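Local coordinates for putative phosphosugar isomerase (Silicibacter pomeroyi DSS-3, PDB 3FJ1), which is of unknown function but, with two SIS domains, probably binds phosphosugars and may act as a sugar isomerase or aminotransferase, at residues G145-L148 against T153-F156; V200-R205 against E321-E326; N221-K226 against V314-M319; L225-K228 against H234-S237; T283-T288 against R293-E298. All blocks are in the same frame, centred on the assembly; numbering follows the deposited sequence. Where two conformers were deposited one is given.

Interaction 1 of 5, residues G145-L148 against T153-F156; sequences GPEL and TKTF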
# COMPACT_ATOMS: atom_id res chain seq x y z
N GLY A 145 -16.67 20.47 6.70
CA GLY A 145 -18.14 20.68 6.67
C GLY A 145 -18.82 19.43 6.16
O GLY A 145 -18.18 18.41 5.95
N PRO A 146 -20.14 19.47 5.99
CA PRO A 146 -20.83 18.27 5.50
C PRO A 146 -20.44 17.91 4.06
O PRO A 146 -20.33 18.79 3.21
CB PRO A 146 -22.33 18.64 5.60
CG PRO A 146 -22.38 20.14 5.62
CD PRO A 146 -21.05 20.59 6.24
N GLU A 147 -20.18 16.64 3.82
CA GLU A 147 -19.88 16.18 2.47
C GLU A 147 -21.19 15.60 2.00
O GLU A 147 -21.86 14.94 2.77
CB GLU A 147 -18.86 15.03 2.43
CG GLU A 147 -17.57 15.14 3.26
CD GLU A 147 -16.48 16.09 2.74
OE1 GLU A 147 -15.98 15.97 1.56
OE2 GLU A 147 -16.09 16.94 3.59
N LEU A 148 -21.61 15.87 0.79
CA LEU A 148 -22.74 15.10 0.24
C LEU A 148 -22.33 14.33 -1.00
O LEU A 148 -23.11 13.49 -1.49
CB LEU A 148 -24.03 15.91 0.03
CG LEU A 148 -24.73 16.30 1.34
CD1 LEU A 148 -26.03 17.06 1.02
CD2 LEU A 148 -25.01 15.05 2.14
N THR A 153 -14.32 15.24 -1.67
CA THR A 153 -13.14 15.97 -2.06
C THR A 153 -12.65 16.91 -0.94
O THR A 153 -11.44 17.10 -0.71
CB THR A 153 -13.43 16.77 -3.38
OG1 THR A 153 -14.54 17.65 -3.17
CG2 THR A 153 -13.78 15.82 -4.58
N LYS A 154 -13.60 17.52 -0.25
CA LYS A 154 -13.25 18.43 0.83
C LYS A 154 -12.50 17.70 1.94
O LYS A 154 -11.53 18.21 2.50
CB LYS A 154 -14.50 19.08 1.40
CG LYS A 154 -15.16 20.03 0.45
CD LYS A 154 -16.29 20.83 1.13
CE LYS A 154 -17.45 19.99 1.66
NZ LYS A 154 -18.44 20.89 2.35
N THR A 155 -13.02 16.53 2.30
CA THR A 155 -12.41 15.71 3.33
C THR A 155 -10.96 15.37 2.97
O THR A 155 -10.08 15.49 3.81
CB THR A 155 -13.24 14.43 3.57
OG1 THR A 155 -14.46 14.77 4.24
CG2 THR A 155 -12.47 13.43 4.44
N PHE A 156 -10.72 14.93 1.74
CA PHE A 156 -9.32 14.65 1.34
C PHE A 156 -8.41 15.90 1.49
O PHE A 156 -7.36 15.84 2.14
CB PHE A 156 -9.23 14.12 -0.08
CG PHE A 156 -7.83 13.76 -0.47
CD1 PHE A 156 -7.33 12.52 -0.19
CD2 PHE A 156 -6.97 14.72 -0.99
CE1 PHE A 156 -6.03 12.18 -0.50
CE2 PHE A 156 -5.63 14.39 -1.32
CZ PHE A 156 -5.17 13.10 -1.05
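E147, in the loop that follows strand 138-141, turns its carboxylate to the first turn of helix 153-171, and K154 of that helix reaches back to the loop. The tight part lies round the carboxylate. OE1 of E147 accepts the backbone N-H of T155, with 3.1 Å between OE1 and N and an N-H...O angle of 155°, the donor standing above the carboxylate plane. With CG of the glutamate beside its own backbone N (chi1 -47°), a bend at chi2 (-75°) carries the carboxylate over to the helix. CB of K154 closes in to 3.4 Å from the same OE1. Farther out, the lysine runs extended until it bends at chi3 and delivers NZ to the carbonyl O of P146, 3.0 Å away and again above the acceptor plane; E15 of helix 8-41 adds a salt bridge to this ammonium. The loose side is that of G145 and P146, where little surface is covered; P146, whose CB points away from the helix, is exposed. In SIS domains the sugar phosphate usually binds at the C-terminal ends of the parallel strands, so this loop is likely to lie near such a site. Almost wholly polar, the contact offers a carboxylate to the amide of T155, which, in the first turn, has no carbonyl of its own helix four residues back to bond.

Interaction 2 of 5, residues V200-R205 against E321-E326; sequences VAIGAR and EAFASE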
# COMPACT_ATOMS: atom_id res chain seq x y z
N VAL A 200 -11.60 13.99 -23.53
CA VAL A 200 -11.73 13.36 -24.86
C VAL A 200 -10.99 12.01 -24.92
O VAL A 200 -11.53 11.03 -25.44
CB VAL A 200 -11.23 14.31 -25.98
CG1 VAL A 200 -11.23 13.60 -27.32
CG2 VAL A 200 -12.11 15.55 -26.00
N ALA A 201 -9.77 11.95 -24.39
CA ALA A 201 -8.96 10.72 -24.41
C ALA A 201 -9.63 9.61 -23.62
O ALA A 201 -9.67 8.47 -24.08
CB ALA A 201 -7.55 10.92 -23.86
N ILE A 202 -10.13 9.96 -22.44
CA ILE A 202 -10.83 8.97 -21.60
C ILE A 202 -12.14 8.54 -22.26
O ILE A 202 -12.48 7.34 -22.27
CB ILE A 202 -11.06 9.48 -20.14
CG1 ILE A 202 -9.74 9.72 -19.43
CG2 ILE A 202 -11.90 8.46 -19.35
CD1 ILE A 202 -9.84 10.53 -18.16
N GLY A 203 -12.88 9.49 -22.83
CA GLY A 203 -14.10 9.14 -23.54
C GLY A 203 -13.84 8.14 -24.66
O GLY A 203 -14.64 7.25 -24.91
N ALA A 204 -12.72 8.30 -25.36
CA ALA A 204 -12.32 7.38 -26.43
C ALA A 204 -11.89 6.01 -25.91
O ALA A 204 -12.15 5.01 -26.56
CB ALA A 204 -11.22 7.98 -27.26
N ARG A 205 -11.21 6.00 -24.76
CA ARG A 205 -10.61 4.78 -24.18
C ARG A 205 -10.85 4.86 -22.68
O ARG A 205 -10.01 5.35 -21.95
CB ARG A 205 -9.12 4.74 -24.51
CG ARG A 205 -8.77 4.64 -26.01
CD ARG A 205 -9.22 3.30 -26.64
NE ARG A 205 -8.47 2.20 -26.06
CZ ARG A 205 -8.70 0.91 -26.24
NH1 ARG A 205 -9.72 0.49 -26.99
NH2 ARG A 205 -7.90 0.03 -25.66
N GLU A 321 -15.28 15.50 -12.62
CA GLU A 321 -16.67 15.97 -12.54
C GLU A 321 -17.15 16.41 -13.93
O GLU A 321 -18.28 16.10 -14.32
CB GLU A 321 -16.81 17.09 -11.51
CG GLU A 321 -18.25 17.48 -11.19
CD GLU A 321 -18.95 18.31 -12.24
OE1 GLU A 321 -18.29 19.13 -12.98
OE2 GLU A 321 -20.20 18.18 -12.30
N ALA A 322 -16.31 17.13 -14.68
CA ALA A 322 -16.69 17.58 -16.01
C ALA A 322 -16.89 16.37 -16.93
O ALA A 322 -17.81 16.35 -17.74
CB ALA A 322 -15.63 18.52 -16.59
N PHE A 323 -16.00 15.38 -16.83
CA PHE A 323 -16.08 14.16 -17.63
C PHE A 323 -17.41 13.45 -17.40
O PHE A 323 -18.11 13.03 -18.36
CB PHE A 323 -14.93 13.23 -17.25
CG PHE A 323 -15.01 11.90 -17.92
CD1 PHE A 323 -14.65 11.76 -19.25
CD2 PHE A 323 -15.47 10.78 -17.24
CE1 PHE A 323 -14.74 10.50 -19.90
CE2 PHE A 323 -15.57 9.52 -17.91
CZ PHE A 323 -15.19 9.40 -19.21
N ALA A 324 -17.76 13.29 -16.13
CA ALA A 324 -18.98 12.58 -15.79
C ALA A 324 -20.23 13.35 -16.18
O ALA A 324 -21.15 12.78 -16.81
CB ALA A 324 -19.01 12.23 -14.28
N SER A 325 -20.28 14.64 -15.84
CA SER A 325 -21.50 15.43 -16.09
C SER A 325 -21.80 15.58 -17.59
O SER A 325 -22.95 15.46 -18.00
CB SER A 325 -21.48 16.78 -15.37
OG SER A 325 -20.31 17.53 -15.66
N GLU A 326 -20.79 15.78 -18.41
CA GLU A 326 -21.03 15.91 -19.84
C GLU A 326 -21.39 14.56 -20.50
O GLU A 326 -21.86 14.54 -21.63
CB GLU A 326 -19.85 16.59 -20.54
CG GLU A 326 -18.62 15.74 -20.69
CD GLU A 326 -17.39 16.56 -21.04
OE1 GLU A 326 -17.53 17.80 -21.24
OE2 GLU A 326 -16.30 15.97 -21.14
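Segments 200-205 and 321-326 come nearest at G203 and F323, whose CA atoms are 8.0 Å apart, a gap that a single aromatic ring spans. F323 supplies it: with CG anti to the backbone N (chi1 174°), the ring is thrown straight out from its own helix to the other. Its leading end is divided between two neighbours. CZ comes to 3.4 Å from CG2 of I202, which approaches the ring obliquely, while CE1 lies 3.6 Å from the backbone N of G203. The glycine is therefore met at the ring edge, its N near the ring plane and its CA in it; on this side the ring abuts the helix backbone, while I202 supplies the side-chain contact. CB of I202 also lies close, 3.8 Å from CE1 of F323.

Both helices belong to the second SIS domain, a three-layer alpha/beta/alpha fold in which helix 196-204 leads into strand 208-212 and helix 308-326 follows the last strand of the sheet. I202 also touches F227 of helix 217-231, and the F323 ring touches C231 of the same helix, so three helices converge on this apolar spot. The pairing is almost purely van der Waals, no hydrogen bond passing between the segments, although E326 is joined by a salt bridge to R199, one turn before G203 on helix 196-204. Within helix 308-326, OG of S325 donates to the carbonyl O of E321 at 2.8 Å, and the backbone N of S325 reaches that oxygen from the opposite face of its plane.

Interaction 3 of 5, residues N221-K226 against V314-M319; sequences NEAALK and VSFYSM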
# COMPACT_ATOMS: atom_id res chain seq x y z
N ASN A 221 -2.62 7.93 -6.19
CA ASN A 221 -3.42 6.82 -5.62
C ASN A 221 -4.86 7.29 -5.38
O ASN A 221 -5.83 6.60 -5.67
CB ASN A 221 -2.81 6.35 -4.28
CG ASN A 221 -1.50 5.61 -4.43
OD1 ASN A 221 -1.08 5.30 -5.55
ND2 ASN A 221 -0.84 5.33 -3.32
N GLU A 222 -4.98 8.48 -4.81
CA GLU A 222 -6.31 9.09 -4.53
C GLU A 222 -7.09 9.30 -5.82
O GLU A 222 -8.29 9.03 -5.87
CB GLU A 222 -6.09 10.44 -3.80
CG GLU A 222 -7.31 11.41 -3.66
CD GLU A 222 -8.49 10.91 -2.84
OE1 GLU A 222 -8.39 9.83 -2.24
OE2 GLU A 222 -9.55 11.62 -2.79
N ALA A 223 -6.40 9.76 -6.85
CA ALA A 223 -7.01 10.03 -8.16
C ALA A 223 -7.62 8.74 -8.75
O ALA A 223 -8.79 8.74 -9.18
CB ALA A 223 -5.99 10.65 -9.10
N ALA A 224 -6.86 7.65 -8.74
CA ALA A 224 -7.39 6.37 -9.24
C ALA A 224 -8.61 5.93 -8.42
O ALA A 224 -9.62 5.50 -8.99
CB ALA A 224 -6.32 5.29 -9.30
N LEU A 225 -8.55 6.07 -7.10
CA LEU A 225 -9.66 5.70 -6.24
C LEU A 225 -10.93 6.46 -6.61
O LEU A 225 -11.98 5.86 -6.88
CB LEU A 225 -9.32 5.96 -4.77
CG LEU A 225 -10.46 5.76 -3.76
CD1 LEU A 225 -11.04 4.34 -3.90
CD2 LEU A 225 -10.04 6.06 -2.33
N LYS A 226 -10.82 7.79 -6.65
CA LYS A 226 -11.99 8.62 -6.87
C LYS A 226 -12.56 8.53 -8.30
O LYS A 226 -13.78 8.67 -8.50
CB LYS A 226 -11.76 10.05 -6.42
CG LYS A 226 -11.43 10.16 -4.91
CD LYS A 226 -12.51 9.56 -3.99
CE LYS A 226 -12.12 9.62 -2.46
NZ LYS A 226 -11.90 10.96 -1.88
N VAL A 314 -7.05 18.83 -6.94
CA VAL A 314 -8.23 19.68 -7.16
C VAL A 314 -8.52 19.78 -8.68
O VAL A 314 -9.69 19.65 -9.12
CB VAL A 314 -8.12 21.05 -6.47
CG1 VAL A 314 -9.24 21.99 -6.95
CG2 VAL A 314 -8.17 20.89 -4.89
N SER A 315 -7.48 19.99 -9.47
CA SER A 315 -7.65 20.02 -10.93
C SER A 315 -8.18 18.66 -11.45
O SER A 315 -9.04 18.61 -12.33
CB SER A 315 -6.36 20.42 -11.62
OG SER A 315 -6.05 21.80 -11.35
N PHE A 316 -7.65 17.58 -10.90
CA PHE A 316 -8.11 16.25 -11.28
C PHE A 316 -9.60 16.07 -10.96
O PHE A 316 -10.35 15.54 -11.79
CB PHE A 316 -7.29 15.16 -10.58
CG PHE A 316 -7.79 13.76 -10.85
CD1 PHE A 316 -7.43 13.11 -11.99
CD2 PHE A 316 -8.62 13.11 -9.97
CE1 PHE A 316 -7.90 11.82 -12.24
CE2 PHE A 316 -9.10 11.85 -10.23
CZ PHE A 316 -8.74 11.21 -11.34
N TYR A 317 -9.99 16.46 -9.75
CA TYR A 317 -11.39 16.33 -9.32
C TYR A 317 -12.32 17.05 -10.29
O TYR A 317 -13.38 16.56 -10.68
CB TYR A 317 -11.59 16.93 -7.92
CG TYR A 317 -10.97 16.18 -6.74
CD1 TYR A 317 -10.87 14.78 -6.70
CD2 TYR A 317 -10.58 16.88 -5.60
CE1 TYR A 317 -10.35 14.12 -5.58
CE2 TYR A 317 -10.05 16.23 -4.48
CZ TYR A 317 -9.95 14.86 -4.48
OH TYR A 317 -9.42 14.24 -3.35
N SER A 318 -11.89 18.26 -10.65
CA SER A 318 -12.58 19.11 -11.59
C SER A 318 -12.69 18.43 -12.97
O SER A 318 -13.75 18.41 -13.56
CB SER A 318 -11.86 20.46 -11.68
OG SER A 318 -12.49 21.30 -12.64
N MSE A 319 -11.60 17.84 -13.46
CA MSE A 319 -11.63 17.07 -14.73
C MSE A 319 -12.66 15.92 -14.67
O MSE A 319 -13.53 15.78 -15.56
CB MSE A 319 -10.25 16.55 -15.09
CG MSE A 319 -10.13 15.83 -16.43
SE MSE A 319 -10.75 13.97 -16.35
CE MSE A 319 -9.20 13.23 -15.39
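E222 and Y317 join helix 217-231 and helix 308-326 through one carboxylate oxygen. CB of the glutamate leads to CG, which lies anti to the backbone N (chi1 167°) and 3.5 Å from OH of Y317; a bend at chi2 then turns the chain, and CD is likewise close to the hydroxyl. At the tip, OE2 accepts the Y317 hydroxyl, with 2.7 Å from OH to OE2, on its anti side and slightly out of the carboxylate plane. Its syn lone pair takes NZ of K226 in a 2.6 Å salt bridge from NZ to OE2, and OE1 is bonded to S53. The carboxylate stands nearly perpendicular to the tyrosine ring (87°), at its edge. A leucine here would probably leave the buried K226 ammonium without its counter-charge and the Y317 hydroxyl without its acceptor.

Beside this polar group, CB of A223 sits over the centre of one face of F316, 3.5 Å from the centroid, a CH-pi contact. The alanine is small enough to let the ring lie against the helix. The two helical segments, nearly parallel (17°, axes 10.6 Å apart), pack side by side within the alpha/beta/alpha fold of the SIS domain.

Interaction 4 of 5, residues L225-K228 against H234-S237; sequences LKFK and HAES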
# COMPACT_ATOMS: atom_id res chain seq x y z
N LEU A 225 -8.55 6.07 -7.10
CA LEU A 225 -9.66 5.70 -6.24
C LEU A 225 -10.93 6.46 -6.61
O LEU A 225 -11.98 5.86 -6.88
CB LEU A 225 -9.32 5.96 -4.77
CG LEU A 225 -10.46 5.76 -3.76
CD1 LEU A 225 -11.04 4.34 -3.90
CD2 LEU A 225 -10.04 6.06 -2.33
N LYS A 226 -10.82 7.79 -6.65
CA LYS A 226 -11.99 8.62 -6.87
C LYS A 226 -12.56 8.53 -8.30
O LYS A 226 -13.78 8.67 -8.50
CB LYS A 226 -11.76 10.05 -6.42
CG LYS A 226 -11.43 10.16 -4.91
CD LYS A 226 -12.51 9.56 -3.99
CE LYS A 226 -12.12 9.62 -2.46
NZ LYS A 226 -11.90 10.96 -1.88
N PHE A 227 -11.69 8.23 -9.26
CA PHE A 227 -12.16 8.00 -10.63
C PHE A 227 -13.06 6.77 -10.65
O PHE A 227 -14.14 6.81 -11.23
CB PHE A 227 -10.97 7.82 -11.55
CG PHE A 227 -11.35 7.61 -12.99
CD1 PHE A 227 -11.65 8.67 -13.80
CD2 PHE A 227 -11.37 6.33 -13.53
CE1 PHE A 227 -11.98 8.46 -15.15
CE2 PHE A 227 -11.70 6.13 -14.86
CZ PHE A 227 -12.01 7.19 -15.66
N LYS A 228 -12.65 5.69 -9.98
CA LYS A 228 -13.47 4.48 -9.90
C LYS A 228 -14.78 4.73 -9.16
O LYS A 228 -15.85 4.30 -9.59
CB LYS A 228 -12.70 3.33 -9.22
CG LYS A 228 -11.49 2.82 -10.02
CD LYS A 228 -10.77 1.66 -9.33
CE LYS A 228 -10.01 2.09 -8.13
NZ LYS A 228 -9.32 0.90 -7.51
N HIS A 234 -12.54 1.80 -14.64
CA HIS A 234 -11.34 1.29 -14.02
C HIS A 234 -10.21 2.31 -14.07
O HIS A 234 -10.05 3.02 -15.06
CB HIS A 234 -10.90 0.00 -14.72
CG HIS A 234 -9.73 -0.65 -14.06
ND1 HIS A 234 -9.75 -1.05 -12.74
CD2 HIS A 234 -8.50 -0.99 -14.54
CE1 HIS A 234 -8.58 -1.60 -12.43
NE2 HIS A 234 -7.81 -1.57 -13.51
N ALA A 235 -9.46 2.38 -12.98
CA ALA A 235 -8.23 3.14 -12.92
C ALA A 235 -7.20 2.43 -12.05
O ALA A 235 -7.56 1.66 -11.14
CB ALA A 235 -8.47 4.55 -12.39
N GLU A 236 -5.93 2.69 -12.32
CA GLU A 236 -4.83 2.11 -11.53
C GLU A 236 -3.72 3.14 -11.38
O GLU A 236 -3.38 3.82 -12.36
CB GLU A 236 -4.24 0.86 -12.20
CG GLU A 236 -5.15 -0.35 -12.27
CD GLU A 236 -4.55 -1.48 -13.10
OE1 GLU A 236 -3.31 -1.65 -13.12
OE2 GLU A 236 -5.33 -2.21 -13.73
N SER A 237 -3.19 3.26 -10.16
CA SER A 237 -2.10 4.17 -9.84
C SER A 237 -0.75 3.43 -9.71
O SER A 237 -0.65 2.38 -9.06
CB SER A 237 -2.38 4.88 -8.52
OG SER A 237 -1.31 5.75 -8.22
O HOH W 1 -6.91 0.37 -9.01
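The beta-alpha-beta unit made of strand 208-212, helix 217-231 and strand 235-239 is tightened where F227 and K228 of the helix meet H234 and A235, in the segment leading through strand 235-239. The backbones approach to 5.6 Å between CA of K228 and CA of H234. F227, its CG anti to the backbone N (chi1 -178°), extends toward the strand: CD2 rests 3.6 Å from CB of A235, and CE2 is 3.5 Å from the carbonyl O of H234, which lies at the ring edge. The ring's other neighbours include L208 of the adjoining strand.

K228 takes the outer side. Its methylenes run along the strand backbone, CG 3.6 Å from the N of A235 and CD 3.7 Å from the O of the same residue. A bend at chi3 (-72°) then brings the ammonium to a water: NZ donates to it at 2.9 Å, and the water in turn donates to O of A235 at 2.6 Å. With a serine in its place, this water is likely to lose its donor, and the backbone of A235 would be stripped of its aliphatic cover. The ring of H234 meets that of H234 of the second subunit with planes about 75° apart, and K228 packs on P247 of that subunit. Helix against the following strand, with an apolar inner side and a hydrated outer one, is the classic helix-on-sheet packing of a beta-alpha-beta crossover, here at a sheet edge beside the dimer interface.

Interaction 5 of 5, residues T283-T288 against R293-E298; sequences TVFATT and RARVLE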
# COMPACT_ATOMS: atom_id res chain seq x y z
N THR A 283 -0.84 7.49 -25.05
CA THR A 283 -1.44 8.79 -24.81
C THR A 283 -1.11 9.18 -23.38
O THR A 283 -1.64 8.59 -22.44
CB THR A 283 -2.94 8.71 -24.98
OG1 THR A 283 -3.20 8.29 -26.32
CG2 THR A 283 -3.56 10.07 -24.73
N VAL A 284 -0.20 10.13 -23.23
CA VAL A 284 0.29 10.54 -21.92
C VAL A 284 0.22 12.04 -21.70
O VAL A 284 0.55 12.84 -22.60
CB VAL A 284 1.76 10.08 -21.73
CG1 VAL A 284 2.20 10.30 -20.27
CG2 VAL A 284 1.92 8.63 -22.16
N PHE A 285 -0.24 12.42 -20.51
CA PHE A 285 -0.37 13.80 -20.06
C PHE A 285 0.38 13.93 -18.74
O PHE A 285 0.46 12.96 -17.97
CB PHE A 285 -1.84 14.14 -19.83
CG PHE A 285 -2.75 13.93 -21.03
CD1 PHE A 285 -3.31 12.68 -21.32
CD2 PHE A 285 -3.05 15.00 -21.86
CE1 PHE A 285 -4.15 12.51 -22.41
CE2 PHE A 285 -3.88 14.84 -22.93
CZ PHE A 285 -4.43 13.58 -23.20
N ALA A 286 0.94 15.10 -18.45
CA ALA A 286 1.65 15.27 -17.16
C ALA A 286 1.55 16.70 -16.69
O ALA A 286 1.55 17.60 -17.51
CB ALA A 286 3.09 14.80 -17.25
N THR A 287 1.50 16.90 -15.37
CA THR A 287 1.31 18.24 -14.75
C THR A 287 2.65 18.95 -14.55
O THR A 287 3.00 19.34 -13.45
CB THR A 287 0.58 18.16 -13.38
OG1 THR A 287 1.40 17.44 -12.45
CG2 THR A 287 -0.81 17.41 -13.48
N THR A 288 3.38 19.13 -15.64
CA THR A 288 4.68 19.76 -15.61
C THR A 288 5.07 20.22 -17.01
O THR A 288 4.78 19.56 -18.01
CB THR A 288 5.77 18.81 -15.06
OG1 THR A 288 7.06 19.37 -15.32
CG2 THR A 288 5.68 17.43 -15.70
N ARG A 293 7.54 15.35 -24.86
CA ARG A 293 6.79 14.43 -25.71
C ARG A 293 5.36 14.28 -25.15
O ARG A 293 4.37 14.48 -25.84
CB ARG A 293 7.52 13.07 -25.70
CG ARG A 293 7.04 12.04 -26.70
CD ARG A 293 7.86 12.07 -27.98
NE ARG A 293 9.19 11.47 -27.80
CZ ARG A 293 10.11 11.37 -28.76
NH1 ARG A 293 9.86 11.85 -29.97
NH2 ARG A 293 11.28 10.80 -28.50
N ALA A 294 5.26 13.90 -23.88
CA ALA A 294 3.96 13.81 -23.22
C ALA A 294 3.32 15.21 -23.25
O ALA A 294 4.04 16.23 -23.32
CB ALA A 294 4.12 13.31 -21.74
N ARG A 295 1.99 15.27 -23.24
CA ARG A 295 1.29 16.54 -23.30
C ARG A 295 1.34 17.24 -21.95
O ARG A 295 1.22 16.56 -20.92
CB ARG A 295 -0.17 16.32 -23.75
CG ARG A 295 -0.26 15.71 -25.14
CD ARG A 295 -1.70 15.60 -25.66
NE ARG A 295 -2.36 16.90 -25.87
CZ ARG A 295 -3.62 17.04 -26.30
NH1 ARG A 295 -4.36 15.96 -26.57
NH2 ARG A 295 -4.14 18.26 -26.47
N VAL A 296 1.54 18.57 -21.94
CA VAL A 296 1.56 19.34 -20.68
C VAL A 296 0.14 19.62 -20.24
O VAL A 296 -0.68 20.12 -21.02
CB VAL A 296 2.31 20.68 -20.81
CG1 VAL A 296 2.19 21.48 -19.53
CG2 VAL A 296 3.77 20.42 -21.22
N LEU A 297 -0.18 19.26 -18.99
CA LEU A 297 -1.48 19.57 -18.43
C LEU A 297 -1.40 20.88 -17.68
O LEU A 297 -0.45 21.11 -16.90
CB LEU A 297 -1.98 18.51 -17.46
CG LEU A 297 -2.42 17.17 -18.01
CD1 LEU A 297 -2.48 16.14 -16.85
CD2 LEU A 297 -3.73 17.27 -18.76
N GLU A 298 -2.42 21.70 -17.86
CA GLU A 298 -2.55 22.96 -17.16
C GLU A 298 -2.51 22.71 -15.65
O GLU A 298 -3.20 21.81 -15.19
CB GLU A 298 -3.88 23.58 -17.52
CG GLU A 298 -3.91 25.03 -17.28
CD GLU A 298 -5.16 25.69 -17.81
OE1 GLU A 298 -5.87 25.14 -18.68
OE2 GLU A 298 -5.41 26.80 -17.32
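F285 and R295 form a parallel beta bridge at the edge of the five-stranded sheet of the second SIS domain, where strand 295-296 is the outermost in this chain. Three backbone bonds join the strands, donor and acceptor alternating between them as in any parallel ladder. R295 N gives its proton to V284 O at 2.9 Å. The carbonyl of the same arginine then takes A286 N, with 2.9 Å from N to O. Next along, L297 N donates to A286 O at an N-H...O angle of 170°. R295 O also receives the CA-H of F285, its CA 3.3 Å away. A286 O has a second, weak donor in T288 N, which closes an inverse gamma turn centred on T287. The backbone polar atoms of F285 turn the other way, to V257 and G259 of the next strand. Of the buried hydroxyls, OG1 of T287 is bonded to A261, and OG1 of T288 to E267 and R290.

Side chains follow the ladder. The F285 ring and R295 lie side by side, pointing the same way, with ring and guanidinium planes 37° apart and CE2 of F285 3.6 Å from CD of R295. L297 crosses F285 at nearly a right angle, bringing its CG within 3.6 Å of the phenylalanine CB.

How the interactions relate
Interactions 2 and 3 are buried helix-to-helix contacts sharing helix 308-326. Interaction 2 is nearly all apolar, whereas interaction 3 is crossed by a hydrogen bond to a carboxylate itself paired with a lysine of its own helix. Interaction 4, partly buried, overlaps interaction 3 at L225 and K226 but uses another side of helix 217-231, facing the edge strand and a bridging water near the second subunit. Interaction 5, at the opposite edge of the same sheet, is buried although its strand is outermost; backbone bonds hold it, and it meets interaction 2 through A201 and F285. Interaction 1, partly buried and polar, belongs to the first SIS domain; T153 and F156 pack on Y317, linking the domains.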